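Local coordinates for ferric vibriobactin ABC transporter, periplasmic ferric vibriobactin-binding protein (Vibrio cholerae, PDB 3R5T) that binds the iron-loaded siderophore vibriobactin in the periplasm and probably delivers it to an ABC transporter for uptake into the cell, at residues 149-161 / 282-296. Numbering follows the deposited sequence. Where two conformers were deposited one is given.
Sequences QWTKQVRDVLDLP and LLRRFAGEQAQSLVM
W150 gives its indole NE1-H to the backbone O of L294, with NE1 to O at 2.8 Å. The acceptor lies near the ring plane and the donor lies in the carbonyl plane, but the N-H...O angle of 146° leaves the bond somewhat bent. This satisfies the one polar atom of a buried side chain. A chi1 of -176° turns CG away from the backbone N and carries the indole across to the chain that follows helix 272-286. M296 covers one indole face, its CG 3.4 Å from W150 CE2, a CH-pi contact. Its bent chain then sets SD above the five-membered ring, 4.6 Å from the centroid, as a Met-aromatic contact. V154 CG2 lies over the opposite face.

The second bond across the contact is backbone to backbone. D159 N donates to F286 O at 2.8 Å. The bond is nearly straight (164°), though the donor sits above the carbonyl plane. F286 is the last residue of helix 272-286. V154 O stays within its own segment and accepts from both V157 N and L158 N.

Between the two bonds the contact is mostly apolar. V157 CG2 meets L283 CD2 and, tip to tip, L294 CD1, each at 3.7 Å. L158 CD2 lies against L282 O, which F286 N already uses, and near L283 CD2. Farther along, L160 CD2 lies over a face of the F286 ring, and P161 CD touches CE2 of that ring.

The contact thus joins the ends of two helices and the chain leaving each. W150 and V154 also touch I279 of helix 272-286, and the backbone N of M296 donates a hydrogen bond to N280 OD1 of the same helix. L282 and P161 reach strand 229-233, while Y261 of strand 260-264 meets F286 edge-to-face.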
loop_
_atom_site.group_PDB
_atom_site.type_symbol
_atom_site.label_atom_id
_atom_site.label_comp_id
_atom_site.label_asym_id
_atom_site.label_seq_id
_atom_site.Cartn_x
_atom_site.Cartn_y
_atom_site.Cartn_z
ATOM N N GLN A 149 -13.683 7.164 10.858
ATOM C CA GLN A 149 -14.640 6.942 11.942
ATOM C C GLN A 149 -14.436 5.561 12.552
ATOM O O GLN A 149 -14.501 5.377 13.773
ATOM C CB GLN A 149 -16.078 7.071 11.432
ATOM C CG GLN A 149 -16.616 8.497 11.371
ATOM C CD GLN A 149 -18.136 8.535 11.290
ATOM O OE1 GLN A 149 -18.769 7.550 10.901
ATOM N NE2 GLN A 149 -18.730 9.674 11.658
ATOM N N TRP A 150 -14.172 4.582 11.699
ATOM C CA TRP A 150 -13.928 3.224 12.156
ATOM C C TRP A 150 -12.621 3.106 12.930
ATOM O O TRP A 150 -12.590 2.480 13.990
ATOM C CB TRP A 150 -13.906 2.283 10.953
ATOM C CG TRP A 150 -13.764 0.827 11.310
ATOM C CD1 TRP A 150 -14.503 0.122 12.210
ATOM C CD2 TRP A 150 -12.844 -0.101 10.729
ATOM N NE1 TRP A 150 -14.079 -1.193 12.247
ATOM C CE2 TRP A 150 -13.064 -1.352 11.342
ATOM C CE3 TRP A 150 -11.854 0.007 9.753
ATOM C CZ2 TRP A 150 -12.327 -2.493 11.006
ATOM C CZ3 TRP A 150 -11.111 -1.127 9.424
ATOM C CH2 TRP A 150 -11.358 -2.356 10.054
ATOM N N THR A 151 -11.547 3.703 12.422
ATOM C CA THR A 151 -10.261 3.570 13.104
ATOM C C THR A 151 -10.291 4.232 14.465
ATOM O O THR A 151 -9.617 3.782 15.384
ATOM C CB THR A 151 -9.051 4.063 12.268
ATOM O OG1 THR A 151 -9.235 5.426 11.875
ATOM C CG2 THR A 151 -8.856 3.191 11.034
ATOM N N LYS A 152 -11.088 5.291 14.585
ATOM C CA LYS A 152 -11.326 5.942 15.870
ATOM C C LYS A 152 -11.913 4.948 16.856
ATOM O O LYS A 152 -11.435 4.812 17.984
ATOM C CB LYS A 152 -12.298 7.102 15.677
ATOM C CG LYS A 152 -11.661 8.375 15.185
ATOM C CD LYS A 152 -11.668 9.427 16.282
ATOM C CE LYS A 152 -11.051 10.719 15.790
ATOM N NZ LYS A 152 -9.627 10.536 15.414
ATOM N N GLN A 153 -12.955 4.249 16.424
ATOM C CA GLN A 153 -13.613 3.270 17.281
ATOM C C GLN A 153 -12.646 2.161 17.667
ATOM O O GLN A 153 -12.584 1.730 18.821
ATOM C CB GLN A 153 -14.808 2.652 16.568
ATOM C CG GLN A 153 -16.022 3.543 16.410
ATOM C CD GLN A 153 -17.114 2.824 15.647
ATOM O OE1 GLN A 153 -18.189 2.562 16.188
ATOM N NE2 GLN A 153 -16.824 2.453 14.401
ATOM N N VAL A 154 -11.897 1.676 16.685
ATOM C CA VAL A 154 -10.966 0.599 16.930
ATOM C C VAL A 154 -9.866 1.040 17.888
ATOM O O VAL A 154 -9.508 0.320 18.823
ATOM C CB VAL A 154 -10.336 0.118 15.606
ATOM C CG1 VAL A 154 -9.198 -0.842 15.887
ATOM C CG2 VAL A 154 -11.400 -0.508 14.690
ATOM N N ARG A 155 -9.327 2.226 17.649
ATOM C CA ARG A 155 -8.262 2.768 18.486
ATOM C C ARG A 155 -8.652 2.723 19.964
ATOM O O ARG A 155 -7.814 2.451 20.830
ATOM C CB ARG A 155 -7.943 4.202 18.048
ATOM C CG ARG A 155 -6.776 4.843 18.775
ATOM C CD ARG A 155 -6.359 6.127 18.071
ATOM N NE ARG A 155 -7.378 7.167 18.182
ATOM C CZ ARG A 155 -8.097 7.638 17.168
ATOM N NH1 ARG A 155 -7.925 7.169 15.936
ATOM N NH2 ARG A 155 -8.994 8.589 17.392
ATOM N N ASP A 156 -9.932 2.975 20.235
ATOM C CA ASP A 156 -10.467 3.023 21.600
ATOM C C ASP A 156 -10.669 1.673 22.283
ATOM O O ASP A 156 -10.901 1.622 23.491
ATOM C CB ASP A 156 -11.801 3.776 21.612
ATOM C CG ASP A 156 -11.630 5.269 21.480
ATOM O OD1 ASP A 156 -10.510 5.766 21.730
ATOM O OD2 ASP A 156 -12.634 5.944 21.149
ATOM N N VAL A 157 -10.619 0.584 21.524
ATOM C CA VAL A 157 -10.817 -0.742 22.113
ATOM C C VAL A 157 -9.579 -1.644 22.085
ATOM O O VAL A 157 -9.556 -2.687 22.742
ATOM C CB VAL A 157 -11.997 -1.501 21.456
ATOM C CG1 VAL A 157 -13.286 -0.698 21.565
ATOM C CG2 VAL A 157 -11.672 -1.841 20.002
ATOM N N LEU A 158 -8.549 -1.265 21.337
ATOM C CA LEU A 158 -7.344 -2.086 21.309
ATOM C C LEU A 158 -6.540 -1.947 22.591
ATOM O O LEU A 158 -6.355 -0.848 23.117
ATOM C CB LEU A 158 -6.445 -1.731 20.120
ATOM C CG LEU A 158 -6.991 -1.884 18.702
ATOM C CD1 LEU A 158 -5.920 -1.493 17.708
ATOM C CD2 LEU A 158 -7.475 -3.299 18.451
ATOM N N ASP A 159 -6.093 -3.084 23.106
ATOM C CA ASP A 159 -5.134 -3.100 24.195
ATOM C C ASP A 159 -3.791 -3.537 23.623
ATOM O O ASP A 159 -3.434 -4.712 23.689
ATOM C CB ASP A 159 -5.584 -4.054 25.306
ATOM C CG ASP A 159 -6.699 -3.475 26.165
ATOM O OD1 ASP A 159 -7.428 -4.267 26.800
ATOM O OD2 ASP A 159 -6.848 -2.235 26.214
ATOM N N LEU A 160 -3.067 -2.585 23.044
ATOM C CA LEU A 160 -1.787 -2.874 22.417
ATOM C C LEU A 160 -0.706 -3.137 23.454
ATOM O O LEU A 160 -0.797 -2.660 24.590
ATOM C CB LEU A 160 -1.362 -1.709 21.526
ATOM C CG LEU A 160 -2.263 -1.414 20.326
ATOM C CD1 LEU A 160 -1.944 -0.033 19.754
ATOM C CD2 LEU A 160 -2.127 -2.517 19.261
ATOM N N PRO A 161 0.331 -3.891 23.063
ATOM C CA PRO A 161 1.471 -4.103 23.955
ATOM C C PRO A 161 2.077 -2.759 24.327
ATOM O O PRO A 161 1.964 -1.800 23.563
ATOM C CB PRO A 161 2.451 -4.905 23.081
ATOM C CG PRO A 161 1.595 -5.554 22.058
ATOM C CD PRO A 161 0.529 -4.546 21.755
ATOM N N LEU A 282 -5.907 -6.863 14.038
ATOM C CA LEU A 282 -5.535 -6.208 15.284
ATOM C C LEU A 282 -6.661 -6.317 16.315
ATOM O O LEU A 282 -6.400 -6.542 17.501
ATOM C CB LEU A 282 -5.158 -4.747 15.035
ATOM C CG LEU A 282 -3.933 -4.537 14.135
ATOM C CD1 LEU A 282 -3.661 -3.063 14.050
ATOM C CD2 LEU A 282 -2.712 -5.285 14.670
ATOM N N LEU A 283 -7.905 -6.184 15.856
ATOM C CA LEU A 283 -9.070 -6.355 16.721
ATOM C C LEU A 283 -9.109 -7.756 17.315
ATOM O O LEU A 283 -9.337 -7.933 18.517
ATOM C CB LEU A 283 -10.365 -6.092 15.954
ATOM C CG LEU A 283 -10.750 -4.628 15.734
ATOM C CD1 LEU A 283 -11.835 -4.498 14.665
ATOM C CD2 LEU A 283 -11.200 -4.001 17.040
ATOM N N ARG A 284 -8.901 -8.754 16.470
ATOM C CA ARG A 284 -8.945 -10.142 16.915
ATOM C C ARG A 284 -7.887 -10.435 17.969
ATOM O O ARG A 284 -8.147 -11.175 18.924
ATOM C CB ARG A 284 -8.767 -11.099 15.730
ATOM C CG ARG A 284 -9.987 -11.219 14.835
ATOM C CD ARG A 284 -9.750 -12.199 13.690
ATOM N NE ARG A 284 -10.626 -11.894 12.566
ATOM C CZ ARG A 284 -10.216 -11.414 11.398
ATOM N NH1 ARG A 284 -8.923 -11.213 11.161
ATOM N NH2 ARG A 284 -11.108 -11.165 10.453
ATOM N N ARG A 285 -6.691 -9.879 17.800
ATOM C CA ARG A 285 -5.621 -10.179 18.745
ATOM C C ARG A 285 -5.598 -9.283 19.975
ATOM O O ARG A 285 -5.291 -9.754 21.067
ATOM C CB ARG A 285 -4.233 -10.183 18.091
ATOM C CG ARG A 285 -3.159 -10.642 19.082
ATOM C CD ARG A 285 -1.796 -10.821 18.458
ATOM N NE ARG A 285 -1.619 -12.126 17.825
ATOM C CZ ARG A 285 -1.242 -13.246 18.444
ATOM N NH1 ARG A 285 -1.017 -13.279 19.750
ATOM N NH2 ARG A 285 -1.099 -14.352 17.734
ATOM N N PHE A 286 -5.909 -8.003 19.799
ATOM C CA PHE A 286 -5.707 -7.027 20.876
ATOM C C PHE A 286 -6.980 -6.460 21.516
ATOM O O PHE A 286 -6.895 -5.728 22.493
ATOM C CB PHE A 286 -4.789 -5.886 20.412
ATOM C CG PHE A 286 -3.420 -6.342 19.966
ATOM C CD1 PHE A 286 -3.022 -6.187 18.644
ATOM C CD2 PHE A 286 -2.533 -6.922 20.864
ATOM C CE1 PHE A 286 -1.767 -6.612 18.226
ATOM C CE2 PHE A 286 -1.273 -7.339 20.449
ATOM C CZ PHE A 286 -0.896 -7.182 19.133
ATOM N N ALA A 287 -8.147 -6.796 20.980
ATOM C CA ALA A 287 -9.408 -6.359 21.572
ATOM C C ALA A 287 -10.115 -7.542 22.228
ATOM O O ALA A 287 -9.863 -8.695 21.883
ATOM C CB ALA A 287 -10.297 -5.706 20.525
ATOM N N GLY A 288 -10.994 -7.259 23.181
ATOM C CA GLY A 288 -11.669 -8.325 23.900
ATOM C C GLY A 288 -12.884 -8.823 23.143
ATOM O O GLY A 288 -12.852 -8.980 21.918
ATOM N N GLU A 289 -13.957 -9.078 23.881
ATOM C CA GLU A 289 -15.245 -9.380 23.274
ATOM C C GLU A 289 -15.841 -8.106 22.695
ATOM O O GLU A 289 -17.056 -7.979 22.556
ATOM C CB GLU A 289 -16.198 -10.004 24.295
ATOM C CG GLU A 289 -16.166 -11.524 24.307
ATOM C CD GLU A 289 -14.755 -12.073 24.345
ATOM O OE1 GLU A 289 -13.976 -11.640 25.220
ATOM O OE2 GLU A 289 -14.427 -12.937 23.502
ATOM N N GLN A 290 -14.965 -7.158 22.379
ATOM C CA GLN A 290 -15.349 -5.937 21.688
ATOM C C GLN A 290 -14.844 -6.040 20.260
ATOM O O GLN A 290 -15.175 -5.219 19.406
ATOM C CB GLN A 290 -14.731 -4.722 22.370
ATOM C CG GLN A 290 -14.744 -4.798 23.887
ATOM C CD GLN A 290 -14.264 -3.517 24.527
ATOM O OE1 GLN A 290 -13.358 -3.526 25.361
ATOM N NE2 GLN A 290 -14.862 -2.399 24.134
ATOM N N ALA A 291 -14.033 -7.064 20.017
ATOM C CA ALA A 291 -13.490 -7.333 18.697
ATOM C C ALA A 291 -14.598 -7.455 17.654
ATOM O O ALA A 291 -14.624 -6.710 16.673
ATOM C CB ALA A 291 -12.626 -8.610 18.724
ATOM N N GLN A 292 -15.521 -8.387 17.875
ATOM C CA GLN A 292 -16.519 -8.719 16.861
ATOM C C GLN A 292 -17.495 -7.598 16.524
ATOM O O GLN A 292 -17.983 -7.514 15.398
ATOM C CB GLN A 292 -17.284 -9.996 17.227
ATOM C CG GLN A 292 -16.830 -11.215 16.436
ATOM C CD GLN A 292 -16.760 -10.937 14.942
ATOM O OE1 GLN A 292 -17.742 -10.511 14.327
ATOM N NE2 GLN A 292 -15.594 -11.170 14.351
ATOM N N SER A 293 -17.791 -6.740 17.490
ATOM C CA SER A 293 -18.697 -5.632 17.223
ATOM C C SER A 293 -18.088 -4.668 16.208
ATOM O O SER A 293 -18.785 -3.828 15.642
ATOM C CB SER A 293 -19.051 -4.890 18.512
ATOM O OG SER A 293 -19.934 -5.657 19.317
ATOM N N LEU A 294 -16.789 -4.795 15.970
ATOM C CA LEU A 294 -16.105 -3.843 15.100
ATOM C C LEU A 294 -15.438 -4.440 13.850
ATOM O O LEU A 294 -15.043 -3.700 12.957
ATOM C CB LEU A 294 -15.092 -3.024 15.903
ATOM C CG LEU A 294 -15.671 -2.025 16.908
ATOM C CD1 LEU A 294 -14.539 -1.387 17.678
ATOM C CD2 LEU A 294 -16.499 -0.969 16.194
ATOM N N VAL A 295 -15.297 -5.761 13.774
ATOM C CA VAL A 295 -14.709 -6.364 12.580
ATOM C C VAL A 295 -15.527 -6.003 11.336
ATOM O O VAL A 295 -16.752 -6.134 11.330
ATOM C CB VAL A 295 -14.574 -7.895 12.713
ATOM C CG1 VAL A 295 -14.232 -8.525 11.369
ATOM C CG2 VAL A 295 -13.514 -8.235 13.733
ATOM N N MET A 296 -14.852 -5.526 10.296
ATOM C CA MET A 296 -15.533 -5.121 9.070
ATOM C C MET A 296 -15.711 -6.295 8.114
ATOM O O MET A 296 -14.783 -7.073 7.897
ATOM C CB MET A 296 -14.770 -3.996 8.365
ATOM C CG MET A 296 -15.029 -2.594 8.907
ATOM S SD MET A 296 -16.587 -1.861 8.358
ATOM C CE MET A 296 -17.691 -2.412 9.655
#